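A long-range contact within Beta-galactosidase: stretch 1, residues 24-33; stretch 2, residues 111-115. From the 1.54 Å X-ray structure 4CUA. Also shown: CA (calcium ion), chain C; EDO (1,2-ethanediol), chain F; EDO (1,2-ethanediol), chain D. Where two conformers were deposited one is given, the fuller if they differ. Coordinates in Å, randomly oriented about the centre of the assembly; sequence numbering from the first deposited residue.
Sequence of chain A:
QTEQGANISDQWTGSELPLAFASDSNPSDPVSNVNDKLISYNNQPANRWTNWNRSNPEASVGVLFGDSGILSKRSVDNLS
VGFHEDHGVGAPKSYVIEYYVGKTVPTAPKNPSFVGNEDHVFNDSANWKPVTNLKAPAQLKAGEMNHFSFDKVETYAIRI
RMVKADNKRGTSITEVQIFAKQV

Stretch 1 (24-33) DSNPSDPVSN
Stretch 2 (111-115) NPSFV

Two segments whose touching residues are at least 81 positions apart in sequence meet over a small contact that buries 324 Å² in total. Ser113 (82 Å²) and Phe114 (77 Å²) have the largest areas covered by the other stretch. Stretch 1 begins extended at Asp24 and Ser25 (phi/psi -161/157° and -148/152°), reverses through a type I turn from Asn26 to Asp29, and enters a 3-10 segment at Val31. The CA atoms of Asp24 and Phe114 lie 4.3 Å apart, and those of Val31 and Ser113 5.2 Å, so the two limbs of the loop both reach the short second stretch.

Two hydrogen bonds, both made to Ser113, join the stretches. Ser25 (chi1 m, CB directed toward stretch 2) donates from OG to Ser113 O at 2.7 Å. Val31 N donates to Ser113 OG at 2.9 Å, with an N-H...O angle of 159°. Ser113 adopts chi1 -77° and phi/psi -79/-11°; its small polar side chain fits against Pro30, whose CB is 3.5 Å from Ser113 OG, while meeting the amide of Val31. A water extends this link: its O lies 2.7 Å from Ser113 OG and accepts a hydrogen bond from Ser32 N at 3.2 Å.

The remaining contacts are largely packing. Phe114 (phi/psi -138/50°, chi1 -56°, chi2 -83°) sends its flat ring along the first limb, touching Asp24, Ser25 and Pro27 in succession: CD1 lies 3.4 Å from Asp24 OD1, at the ring edge; CE1 approaches Ser25 O at 3.2 Å; and CZ meets Pro27 CG, also at the edge, at 4.0 Å in an apolar contact. Buried Val31 (chi1 p) points toward stretch 2 and places CG1 3.8 Å from Pro112 O.

Internal hydrogen bonds brace both partners. Asp29 N donates to Asn26 O at 2.8 Å across the turn, reinforced by Asn26 ND2 to Asp29 OD2 at 2.8 Å; in stretch 2, Phe114 N donates to Asn111 O at 2.9 Å.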

ATOM      1  N   ASP A  24       8.432   4.958  -3.253  1.00  9.06           N
ATOM      2  CA  ASP A  24       9.128   6.081  -2.673  1.00  9.28           C
ATOM      3  C   ASP A  24       8.311   6.591  -1.503  1.00  8.85           C
ATOM      4  O   ASP A  24       7.075   6.394  -1.410  1.00  8.89           O
ATOM      5  CB  ASP A  24       9.336   7.202  -3.704  1.00  9.47           C
ATOM      6  CG  ASP A  24      10.278   8.232  -3.264  1.00 12.34           C
ATOM      7  OD1 ASP A  24      11.294   7.917  -2.640  1.00 12.32           O
ATOM      8  OD2 ASP A  24       9.998   9.459  -3.583  1.00 14.54           O
ATOM      9  N   SER A  25       8.977   7.287  -0.574  1.00  8.71           N
ATOM     10  CA  SER A  25       8.369   7.861   0.568  1.00  8.64           C
ATOM     11  C   SER A  25       9.004   9.160   1.055  1.00  8.29           C
ATOM     12  O   SER A  25      10.218   9.331   0.896  1.00  9.87           O
ATOM     13  CB  SER A  25       8.413   6.902   1.779  1.00  8.43           C
ATOM     14  OG  SER A  25       7.970   5.583   1.431  1.00  7.84           O
ATOM     15  N   ASN A  26       8.241  10.044   1.705  1.00  8.16           N
ATOM     16  CA  ASN A  26       8.832  11.044   2.507  1.00  8.85           C
ATOM     17  C   ASN A  26       9.547  10.330   3.666  1.00  9.45           C
ATOM     18  O   ASN A  26       8.920   9.577   4.386  1.00  9.71           O
ATOM     19  CB  ASN A  26       7.746  11.980   3.006  1.00  9.73           C
ATOM     20  CG  ASN A  26       8.255  13.046   3.918  1.00 11.79           C
ATOM     21  OD1 ASN A  26       9.377  13.521   3.732  1.00 12.30           O
ATOM     22  ND2 ASN A  26       7.505  13.391   4.928  1.00 11.47           N
ATOM     23  N   PRO A  27      10.856  10.533   3.870  1.00 10.02           N
ATOM     24  CA  PRO A  27      11.566   9.637   4.788  1.00 10.88           C
ATOM     25  C   PRO A  27      11.058   9.592   6.206  1.00 11.74           C
ATOM     26  O   PRO A  27      11.185   8.537   6.835  1.00 12.30           O
ATOM     27  CB  PRO A  27      12.993  10.143   4.701  1.00 11.88           C
ATOM     28  CG  PRO A  27      13.082  10.591   3.293  1.00 10.87           C
ATOM     29  CD  PRO A  27      11.791  11.293   3.031  1.00 11.12           C
ATOM     30  N   SER A  28      10.481  10.645   6.720  1.00 11.10           N
ATOM     31  CA  SER A  28       9.965  10.648   8.092  1.00 11.77           C
ATOM     32  C   SER A  28       8.568  10.001   8.176  1.00 10.39           C
ATOM     33  O   SER A  28       8.008   9.884   9.297  1.00 11.01           O
ATOM     34  CB  SER A  28       9.855  12.085   8.652  1.00 13.93           C
ATOM     35  OG  SER A  28       9.018  12.818   7.820  1.00 16.46           O
ATOM     36  N   ASP A  29       8.038   9.579   7.016  1.00  9.83           N
ATOM     37  CA  ASP A  29       6.743   8.909   6.891  1.00  9.31           C
ATOM     38  C   ASP A  29       6.939   7.543   6.227  1.00  8.68           C
ATOM     39  O   ASP A  29       6.418   7.296   5.130  1.00  8.52           O
ATOM     40  CB  ASP A  29       5.780   9.722   6.044  1.00  9.44           C
ATOM     41  CG  ASP A  29       5.378  11.031   6.656  1.00  8.97           C
ATOM     42  OD1 ASP A  29       5.111  11.102   7.871  1.00  9.66           O
ATOM     43  OD2 ASP A  29       5.196  12.004   5.851  1.00  9.96           O
ATOM     44  N   PRO A  30       7.694   6.660   6.880  1.00  9.07           N
ATOM     45  CA  PRO A  30       8.026   5.379   6.226  1.00  9.19           C
ATOM     46  C   PRO A  30       6.784   4.545   5.985  1.00  8.12           C
ATOM     47  O   PRO A  30       5.797   4.646   6.731  1.00  7.86           O
ATOM     48  CB  PRO A  30       8.916   4.692   7.226  1.00  9.11           C
ATOM     49  CG  PRO A  30       8.558   5.331   8.533  1.00  9.13           C
ATOM     50  CD  PRO A  30       8.288   6.759   8.199  1.00  9.16           C
ATOM     51  N   VAL A  31       6.803   3.694   4.976  1.00  7.72           N
ATOM     52  CA  VAL A  31       5.638   2.894   4.605  1.00  7.15           C
ATOM     53  C   VAL A  31       5.281   1.857   5.634  1.00  7.69           C
ATOM     54  O   VAL A  31       4.167   1.403   5.643  1.00  7.24           O
ATOM     55  CB  VAL A  31       5.849   2.279   3.186  1.00  7.66           C
ATOM     56  CG1 VAL A  31       6.806   1.122   3.243  1.00  7.83           C
ATOM     57  CG2 VAL A  31       4.491   1.890   2.570  1.00  7.67           C
ATOM     58  N   SER A  32       6.208   1.479   6.481  1.00  8.22           N
ATOM     59  CA  SER A  32       5.910   0.579   7.617  1.00  7.93           C
ATOM     60  C   SER A  32       4.793   1.150   8.482  1.00  8.29           C
ATOM     61  O   SER A  32       4.062   0.423   9.156  1.00  8.31           O
ATOM     62  CB  SER A  32       7.188   0.353   8.456  1.00  8.99           C
ATOM     63  OG  SER A  32       7.761   1.583   8.841  1.00 10.43           O
ATOM     64  N   ASN A  33       4.569   2.469   8.444  1.00  7.38           N
ATOM     65  CA  ASN A  33       3.401   3.043   9.094  1.00  7.16           C
ATOM     66  C   ASN A  33       2.077   2.588   8.635  1.00  8.10           C
ATOM     67  O   ASN A  33       1.091   2.819   9.305  1.00  8.19           O
ATOM     68  CB  ASN A  33       3.431   4.558   9.006  1.00  7.66           C
ATOM     69  CG  ASN A  33       4.515   5.188   9.889  1.00  8.27           C
ATOM     70  OD1 ASN A  33       4.961   4.600  10.889  1.00  9.53           O
ATOM     71  ND2 ASN A  33       4.866   6.405   9.578  1.00  8.67           N
ATOM     72  N   ASN A 111      15.212  -1.872   1.119  0.52 10.43           N
ATOM     73  CA  ASN A 111      14.767  -0.607   1.675  0.52  9.83           C
ATOM     74  C   ASN A 111      13.308  -0.422   1.279  0.52  9.24           C
ATOM     75  O   ASN A 111      12.989   0.204   0.269  0.52  8.94           O
ATOM     76  CB  ASN A 111      15.614   0.540   1.188  0.52  9.62           C
ATOM     77  CG  ASN A 111      17.063   0.328   1.482  0.52 10.37           C
ATOM     78  OD1 ASN A 111      17.537   0.715   2.520  0.52 11.45           O
ATOM     79  ND2 ASN A 111      17.749  -0.351   0.577  0.52 10.89           N
ATOM     80  N   PRO A 112      12.385  -1.008   2.053  1.00  9.43           N
ATOM     81  CA  PRO A 112      10.976  -1.116   1.633  1.00  9.74           C
ATOM     82  C   PRO A 112      10.228   0.175   1.418  1.00  9.04           C
ATOM     83  O   PRO A 112       9.323   0.173   0.621  1.00  9.16           O
ATOM     84  CB  PRO A 112      10.292  -1.942   2.736  1.00 11.99           C
ATOM     85  CG  PRO A 112      11.325  -2.199   3.726  1.00 14.13           C
ATOM     86  CD  PRO A 112      12.669  -1.796   3.274  1.00 10.81           C
ATOM     87  N   SER A 113      10.664   1.288   2.013  1.00  8.41           N
ATOM     88  CA  SER A 113      10.014   2.576   1.780  1.00  7.93           C
ATOM     89  C   SER A 113      10.456   3.191   0.427  1.00  8.17           C
ATOM     90  O   SER A 113       9.894   4.211   0.055  1.00  8.92           O
ATOM     91  CB  SER A 113      10.310   3.560   2.909  1.00  7.44           C
ATOM     92  OG  SER A 113       9.501   3.246   4.057  1.00  8.55           O
ATOM     93  N   PHE A 114      11.474   2.604  -0.171  1.00  8.53           N
ATOM     94  CA  PHE A 114      12.100   3.225  -1.358  1.00  8.29           C
ATOM     95  C   PHE A 114      12.418   2.198  -2.414  1.00  8.63           C
ATOM     96  O   PHE A 114      13.541   2.091  -2.919  1.00  8.06           O
ATOM     97  CB  PHE A 114      13.400   3.935  -0.922  1.00  8.42           C
ATOM     98  CG  PHE A 114      13.182   4.923   0.137  1.00  9.03           C
ATOM     99  CD1 PHE A 114      12.755   6.210  -0.135  1.00  9.95           C
ATOM    100  CD2 PHE A 114      13.402   4.580   1.458  1.00 10.36           C
ATOM    101  CE1 PHE A 114      12.546   7.071   0.914  1.00 10.34           C
ATOM    102  CE2 PHE A 114      13.207   5.467   2.501  1.00 10.57           C
ATOM    103  CZ  PHE A 114      12.791   6.718   2.213  1.00 11.46           C
ATOM    104  N   VAL A 115      11.459   1.350  -2.789  1.00  9.19           N
ATOM    105  CA  VAL A 115      11.724   0.223  -3.660  1.00  8.88           C
ATOM    106  C   VAL A 115      12.239   0.712  -5.026  1.00 10.09           C
ATOM    107  O   VAL A 115      13.037   0.066  -5.659  1.00  9.47           O
ATOM    108  CB  VAL A 115      10.475  -0.665  -3.776  1.00  9.70           C
ATOM    109  CG1 VAL A 115      10.741  -1.768  -4.757  1.00  9.99           C
ATOM    110  CG2 VAL A 115      10.070  -1.245  -2.423  1.00  9.55           C
TER
HETATM  111 CA    CA C2644      -0.694   3.112  10.674  1.00  7.43          CA
HETATM  112  C1  EDO F2647       5.711   9.067  11.801  1.00 14.77           C
HETATM  113  O1  EDO F2647       6.580   8.305  10.999  1.00 13.30           O
HETATM  114  C2  EDO F2647       5.021  10.129  10.962  1.00 14.49           C
HETATM  115  O2  EDO F2647       4.079   9.536  10.028  1.00 11.38           O
HETATM  116  C1  EDO D2645       2.387  15.708   5.660  1.00 13.82           C
HETATM  117  O1  EDO D2645       2.114  16.399   6.867  1.00 14.33           O
HETATM  118  C2  EDO D2645       3.685  14.932   5.695  1.00 13.40           C
HETATM  119  O2  EDO D2645       3.548  13.876   6.703  1.00 12.04           O
HETATM  120  O   HOH W   1       9.309   1.101   5.706  1.00 13.54           O